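PDB 4R6H: solute binding protein MsmE from Bacillus subtilis subsp. subtilis str. 168, which binds melibiose, raffinose and stachyose as the solute-binding protein of the MelEDC-MsmX ABC transporter that imports them. Local coordinates for residues Val81-Asn86 and Gly103-Asp108; Leu88-Asp93 and Lys315-Leu320; Phe92-His95 and Arg101-Glu104. All coordinates share one frame; numbering follows the deposited sequence. Where two conformers were deposited one is given.

How the interactions relate
The three interactions lie on the same side of the molecule and join helix 75-84, strand 91-92, helix 98-102 with the loop after it, and the 315-320 loop before helix 320-331. In interaction 1, at the surface, a methionine, a tyrosine ring and one bridging water join the end of helix 75-84 to the 103-108 loop. Interaction 2 is buried and polar: a carboxylate is gripped by a segment over 220 residues further on. Interaction 3, also buried but largely aromatic, starts from the same strand as interaction 2; its second segment, on helix 98-102, runs directly into the 103-108 loop. Y105 O to K315 N, probably a hydrogen bond, connects interactions 1 and 2.

Interaction 1 (Val81-Asn86 and Gly103-Asp108)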
# COMPACT_ATOMS: atom_id res chain seq x y z
N VAL A 81 11.35 2.91 20.10
CA VAL A 81 11.93 3.43 21.34
C VAL A 81 10.79 3.97 22.20
O VAL A 81 10.75 3.69 23.39
CB VAL A 81 12.96 4.54 21.04
CG1 VAL A 81 13.31 5.27 22.32
CG2 VAL A 81 14.18 3.95 20.35
N ARG A 82 9.84 4.71 21.61
CA ARG A 82 8.72 5.24 22.40
C ARG A 82 7.85 4.14 23.00
O ARG A 82 7.39 4.28 24.14
CB ARG A 82 7.86 6.16 21.57
CG ARG A 82 8.53 7.50 21.31
CD ARG A 82 7.56 8.41 20.57
NE ARG A 82 7.89 9.82 20.46
CZ ARG A 82 7.51 10.76 21.34
NH1 ARG A 82 7.81 12.03 21.10
NH2 ARG A 82 6.89 10.44 22.46
N MET A 83 7.60 3.06 22.26
CA MET A 83 6.87 1.89 22.77
C MET A 83 7.60 1.27 23.96
O MET A 83 7.02 1.01 25.01
CB MET A 83 6.60 0.85 21.66
CG MET A 83 5.34 1.19 20.85
SD MET A 83 4.87 0.01 19.57
CE MET A 83 6.17 0.32 18.37
N ALA A 84 8.89 1.07 23.77
CA ALA A 84 9.74 0.49 24.85
C ALA A 84 9.75 1.36 26.11
O ALA A 84 9.81 0.86 27.24
CB ALA A 84 11.16 0.28 24.35
N ALA A 85 9.69 2.68 25.92
CA ALA A 85 9.63 3.66 27.01
C ALA A 85 8.23 3.83 27.65
O ALA A 85 8.08 4.58 28.62
CB ALA A 85 10.12 4.98 26.52
N ASN A 86 7.22 3.19 27.06
CA ASN A 86 5.82 3.48 27.37
C ASN A 86 5.56 4.99 27.36
O ASN A 86 5.02 5.56 28.31
CB ASN A 86 5.43 2.80 28.69
CG ASN A 86 4.56 1.60 28.45
OD1 ASN A 86 4.97 0.46 28.66
ND2 ASN A 86 3.35 1.84 27.93
N GLY A 103 -1.16 -3.32 18.77
CA GLY A 103 -2.34 -3.83 19.46
C GLY A 103 -2.38 -3.51 20.95
O GLY A 103 -3.43 -3.15 21.47
N GLU A 104 -1.25 -3.62 21.62
CA GLU A 104 -1.18 -3.38 23.06
C GLU A 104 -1.18 -1.91 23.48
O GLU A 104 -1.27 -1.64 24.65
CB GLU A 104 0.08 -4.02 23.66
CG GLU A 104 0.19 -5.53 23.44
CD GLU A 104 -1.08 -6.28 23.82
OE1 GLU A 104 -1.71 -5.92 24.84
OE2 GLU A 104 -1.44 -7.23 23.10
N TYR A 105 -1.08 -0.98 22.55
CA TYR A 105 -0.98 0.45 22.91
C TYR A 105 -2.20 1.29 22.49
O TYR A 105 -2.33 2.41 22.93
CB TYR A 105 0.28 1.05 22.26
CG TYR A 105 1.55 0.36 22.71
CD1 TYR A 105 2.16 0.71 23.89
CD2 TYR A 105 2.10 -0.67 21.96
CE1 TYR A 105 3.31 0.06 24.34
CE2 TYR A 105 3.25 -1.32 22.39
CZ TYR A 105 3.83 -0.95 23.57
OH TYR A 105 4.98 -1.60 23.97
N THR A 106 -3.00 0.76 21.58
CA THR A 106 -4.08 1.54 20.98
C THR A 106 -5.31 1.60 21.86
O THR A 106 -5.72 0.59 22.47
CB THR A 106 -4.50 0.99 19.62
OG1 THR A 106 -4.62 -0.44 19.70
CG2 THR A 106 -3.46 1.30 18.57
N ALA A 107 -5.90 2.80 21.93
CA ALA A 107 -7.25 2.95 22.51
C ALA A 107 -8.28 2.37 21.58
O ALA A 107 -8.23 2.57 20.37
CB ALA A 107 -7.55 4.41 22.75
N ASP A 108 -9.25 1.66 22.14
CA ASP A 108 -10.36 1.13 21.41
C ASP A 108 -11.29 2.26 21.02
O ASP A 108 -11.78 2.99 21.88
CB ASP A 108 -11.03 0.05 22.26
CG ASP A 108 -12.10 -0.70 21.57
OD1 ASP A 108 -12.61 -0.27 20.51
OD2 ASP A 108 -12.51 -1.76 22.12
O HOH W 1 6.00 -1.16 26.37
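M83 lays its side chain over one face of the Y105 ring. Its CG stands 3.8 Å from the centroid of the Y105 ring, only 18° off the ring normal, a CH-pi contact displaced toward CE2. The sulfur continues past the ring obliquely: M83 SD comes within 3.5 Å of Y105 CE2 and lies 41° off the normal, an oblique Met-aromatic contact. The chain reaches this position because CG is anti to the carbonyl carbon (chi1 -84°) and the next torsion is extended; the bend at chi3 turns CE away from the ring. Y105 leaves its loop pointing at the helix, and its phenol reaches the last helical turn. There a single water sits at the edge of the ring, in its plane. It accepts from Y105 OH at 2.6 Å and donates both to M83 O at 2.8 Å and to N86 OD1 at 3.0 Å, which ties the phenol to backbone and side chain together. The N86 amide crosses the phenol at about a right angle, with its ND2 4.0 Å from Y105 CE1 at the ring edge. Y105 also packs on L88, and its backbone bonds to K315. M83 O has a second task, since it accepts the backbone N-H of N86 at 3.0 Å. N86 has positive phi and closes helix 75-84 with a Schellman motif, so the water-bridged phenol docks on a C-terminal helix cap.

Interaction 2 (Leu88-Asp93 and Lys315-Leu320); sequences LPDLFD and KDSPQL
D90 directs its carboxylate at the turn that begins at S317, and each oxygen takes a different partner there. CG is turned anti to the carbonyl carbon of D90, which aims the carboxylate at the 317-319 turn; its rotation about chi2 then presents OD1 to S317 and OD2 to Q319. S317 OG donates to D90 OD1 at 2.7 Å, a short bond that arrives from above the carboxylate plane, 38° out of it. In S317 the hydroxyl extends opposite the backbone N (chi1 172°), where it can serve two partners: while donating to the aspartate it accepts from Q319 N at 2.8 Å, which makes an ST turn. This local bond lies within a type I turn from S317 to L320. The Q319 chain runs out extended beyond CG and crosses the carboxylate obliquely. Its NE2 lies 3.2 Å from D90 OD2, but the N-H meets the oxygen at only 124°, a weak bond. OD2 has another donor in the backbone N of T36, while Q319 NE2 makes a further weak bond to T34 O, so strand 33-38 enters the same network. D90 is thus a buried acid surrounded by hydroxyl, amide and backbone donors; this arrangement is consistent with an ionised carboxylate whose negative charge is stabilised by neutral donors.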
# COMPACT_ATOMS: atom_id res chain seq x y z
N LEU A 88 4.41 7.06 24.31
CA LEU A 88 3.93 7.22 22.96
C LEU A 88 3.44 8.63 22.71
O LEU A 88 3.06 9.33 23.62
CB LEU A 88 2.83 6.22 22.65
CG LEU A 88 3.28 4.78 22.36
CD1 LEU A 88 3.70 4.06 23.65
CD2 LEU A 88 2.21 4.02 21.64
N PRO A 89 3.43 9.03 21.44
CA PRO A 89 2.70 10.23 21.12
C PRO A 89 1.23 10.03 21.45
O PRO A 89 0.74 8.91 21.53
CB PRO A 89 2.87 10.33 19.60
CG PRO A 89 3.92 9.33 19.23
CD PRO A 89 3.77 8.27 20.23
N ASP A 90 0.51 11.14 21.58
CA ASP A 90 -0.94 11.05 21.88
C ASP A 90 -1.69 10.36 20.74
O ASP A 90 -2.57 9.55 20.95
CB ASP A 90 -1.52 12.43 22.16
CG ASP A 90 -0.80 13.15 23.31
OD1 ASP A 90 -0.61 12.51 24.38
OD2 ASP A 90 -0.38 14.31 23.09
N LEU A 91 -1.28 10.71 19.54
CA LEU A 91 -1.85 10.12 18.32
C LEU A 91 -0.69 9.69 17.43
O LEU A 91 0.30 10.42 17.29
CB LEU A 91 -2.68 11.15 17.58
CG LEU A 91 -4.03 11.52 18.19
CD1 LEU A 91 -4.55 12.85 17.65
CD2 LEU A 91 -5.05 10.43 17.97
N PHE A 92 -0.85 8.55 16.79
CA PHE A 92 0.21 8.03 15.93
C PHE A 92 -0.39 7.23 14.77
O PHE A 92 -1.49 6.75 14.81
CB PHE A 92 1.23 7.21 16.73
CG PHE A 92 0.63 6.12 17.54
CD1 PHE A 92 0.17 6.36 18.84
CD2 PHE A 92 0.48 4.86 17.01
CE1 PHE A 92 -0.42 5.34 19.56
CE2 PHE A 92 -0.09 3.84 17.76
CZ PHE A 92 -0.55 4.09 19.02
N ASP A 93 0.42 7.08 13.74
CA ASP A 93 0.04 6.38 12.51
C ASP A 93 0.47 4.92 12.61
O ASP A 93 1.66 4.60 12.88
CB ASP A 93 0.75 7.10 11.38
CG ASP A 93 0.31 6.68 9.96
OD1 ASP A 93 -0.42 5.69 9.80
OD2 ASP A 93 0.77 7.41 9.01
N LYS A 315 -3.69 4.56 24.41
CA LYS A 315 -4.66 4.27 25.47
C LYS A 315 -4.29 4.92 26.80
O LYS A 315 -5.17 5.25 27.59
CB LYS A 315 -4.85 2.76 25.64
CG LYS A 315 -3.67 2.01 26.24
CD LYS A 315 -3.96 0.51 26.35
CE LYS A 315 -2.78 -0.24 26.95
NZ LYS A 315 -2.68 -0.07 28.42
N ASP A 316 -3.00 5.09 27.04
CA ASP A 316 -2.55 5.66 28.29
C ASP A 316 -2.13 7.12 28.16
O ASP A 316 -1.53 7.67 29.07
CB ASP A 316 -1.47 4.74 28.90
CG ASP A 316 -2.04 3.41 29.31
OD1 ASP A 316 -3.21 3.35 29.77
OD2 ASP A 316 -1.36 2.39 29.12
N SER A 317 -2.51 7.80 27.07
CA SER A 317 -2.23 9.22 26.95
C SER A 317 -2.96 10.01 28.01
O SER A 317 -4.15 9.83 28.21
CB SER A 317 -2.70 9.77 25.60
OG SER A 317 -2.61 11.20 25.53
N PRO A 318 -2.23 10.92 28.69
CA PRO A 318 -2.95 11.85 29.59
C PRO A 318 -3.91 12.76 28.83
O PRO A 318 -4.82 13.31 29.43
CB PRO A 318 -1.81 12.66 30.22
CG PRO A 318 -0.59 11.82 30.09
CD PRO A 318 -0.77 11.01 28.84
N GLN A 319 -3.74 12.86 27.51
CA GLN A 319 -4.56 13.72 26.69
C GLN A 319 -5.47 12.90 25.74
O GLN A 319 -5.83 13.37 24.66
CB GLN A 319 -3.65 14.68 25.94
CG GLN A 319 -3.48 15.99 26.70
CD GLN A 319 -2.16 16.68 26.45
OE1 GLN A 319 -1.83 17.66 27.12
NE2 GLN A 319 -1.40 16.18 25.49
N LEU A 320 -5.86 11.71 26.18
CA LEU A 320 -6.69 10.81 25.39
C LEU A 320 -7.97 11.50 24.93
O LEU A 320 -8.43 11.29 23.81
CB LEU A 320 -7.05 9.55 26.18
CG LEU A 320 -7.87 8.50 25.45
CD1 LEU A 320 -7.22 8.08 24.13
CD2 LEU A 320 -8.19 7.26 26.31

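Interaction 3 (Phe92-His95 and Arg101-Glu104); sequences FDTH and RYGE
The Y102 ring is covered on both faces: F92 lies over one, its CD2 3.9 Å above the plane and offset toward the rim, and R101 CG lies over the opposite face, also near the rim. The two aromatic rings are tilted by 38° with centroids 5.0 Å apart, neither stacked nor edge-to-face, and the nearest atoms are F92 CE2 and Y102 CD1 at 3.4 Å. The two side chains run alongside one another, pointing opposite ways. F92 makes this approach with its CG between the backbone N and the carbonyl carbon (chi1 54°), which carries its ring toward Y102. The methyl of T94 approaches the tyrosine obliquely, CG2 resting 3.8 Å from Y102 CD2, while T94 OG1 is engaged elsewhere, by E307 and T310. Between strand 91-92 and helix 98-102 the chain turns sharply, and D93 shapes this bend as an Asx turn: H95 N donates to D93 OD1 at 3.0 Å, arriving from above the carboxylate plane. The other oxygen of D93 is held by T40 OG1, and M79 and M83 of helix 75-84 also pack on Y102. At the edge of the H95 imidazole, in its plane, lies D93 O. The H95 imidazole and R101 guanidinium are inclined by 68°, with H95 CE1 4.1 Å from R101 NH1. H95 NE2 is buried here without a hydrogen-bond partner in the model. W97 meets both of these side chains, through an edge-to-face contact with H95 and a cation-pi contact with R101.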
# COMPACT_ATOMS: atom_id res chain seq x y z
N PHE A 92 -0.85 8.55 16.79
CA PHE A 92 0.21 8.03 15.93
C PHE A 92 -0.39 7.23 14.77
O PHE A 92 -1.49 6.75 14.81
CB PHE A 92 1.23 7.21 16.73
CG PHE A 92 0.63 6.12 17.54
CD1 PHE A 92 0.17 6.36 18.84
CD2 PHE A 92 0.48 4.86 17.01
CE1 PHE A 92 -0.42 5.34 19.56
CE2 PHE A 92 -0.09 3.84 17.76
CZ PHE A 92 -0.55 4.09 19.02
N ASP A 93 0.42 7.08 13.74
CA ASP A 93 0.04 6.38 12.51
C ASP A 93 0.47 4.92 12.61
O ASP A 93 1.66 4.60 12.88
CB ASP A 93 0.75 7.10 11.38
CG ASP A 93 0.31 6.68 9.96
OD1 ASP A 93 -0.42 5.69 9.80
OD2 ASP A 93 0.77 7.41 9.01
N THR A 94 -0.47 4.01 12.44
CA THR A 94 -0.13 2.60 12.47
C THR A 94 0.34 2.03 11.12
O THR A 94 0.90 0.94 11.09
CB THR A 94 -1.29 1.76 13.03
OG1 THR A 94 -2.45 1.95 12.23
CG2 THR A 94 -1.62 2.20 14.45
N HIS A 95 0.07 2.74 10.03
CA HIS A 95 0.54 2.47 8.67
C HIS A 95 0.64 1.00 8.26
O HIS A 95 1.67 0.57 7.74
CB HIS A 95 1.86 3.21 8.41
CG HIS A 95 3.03 2.72 9.22
ND1 HIS A 95 4.10 2.05 8.65
CD2 HIS A 95 3.37 2.90 10.52
CE1 HIS A 95 5.00 1.79 9.57
NE2 HIS A 95 4.59 2.31 10.72
N ARG A 101 1.69 -4.75 15.49
CA ARG A 101 2.71 -3.96 16.14
C ARG A 101 2.13 -3.10 17.26
O ARG A 101 2.78 -2.88 18.28
CB ARG A 101 3.39 -3.09 15.09
CG ARG A 101 4.62 -2.35 15.55
CD ARG A 101 5.40 -1.75 14.39
NE ARG A 101 5.99 -2.72 13.46
CZ ARG A 101 6.57 -2.43 12.29
NH1 ARG A 101 6.66 -1.17 11.84
NH2 ARG A 101 7.06 -3.39 11.52
N TYR A 102 0.92 -2.58 17.07
CA TYR A 102 0.37 -1.59 18.01
C TYR A 102 -0.80 -2.05 18.87
O TYR A 102 -1.34 -1.25 19.64
CB TYR A 102 -0.02 -0.34 17.24
CG TYR A 102 1.18 0.39 16.73
CD1 TYR A 102 1.95 1.16 17.60
CD2 TYR A 102 1.57 0.35 15.40
CE1 TYR A 102 3.04 1.86 17.16
CE2 TYR A 102 2.67 1.08 14.93
CZ TYR A 102 3.41 1.82 15.84
OH TYR A 102 4.49 2.57 15.44
N GLY A 103 -1.16 -3.32 18.77
CA GLY A 103 -2.34 -3.83 19.46
C GLY A 103 -2.38 -3.51 20.95
O GLY A 103 -3.43 -3.15 21.47
N GLU A 104 -1.25 -3.62 21.62
CA GLU A 104 -1.18 -3.38 23.06
C GLU A 104 -1.18 -1.91 23.48
O GLU A 104 -1.27 -1.64 24.65
CB GLU A 104 0.08 -4.02 23.66
CG GLU A 104 0.19 -5.53 23.44
CD GLU A 104 -1.08 -6.28 23.82
OE1 GLU A 104 -1.71 -5.92 24.84
OE2 GLU A 104 -1.44 -7.23 23.10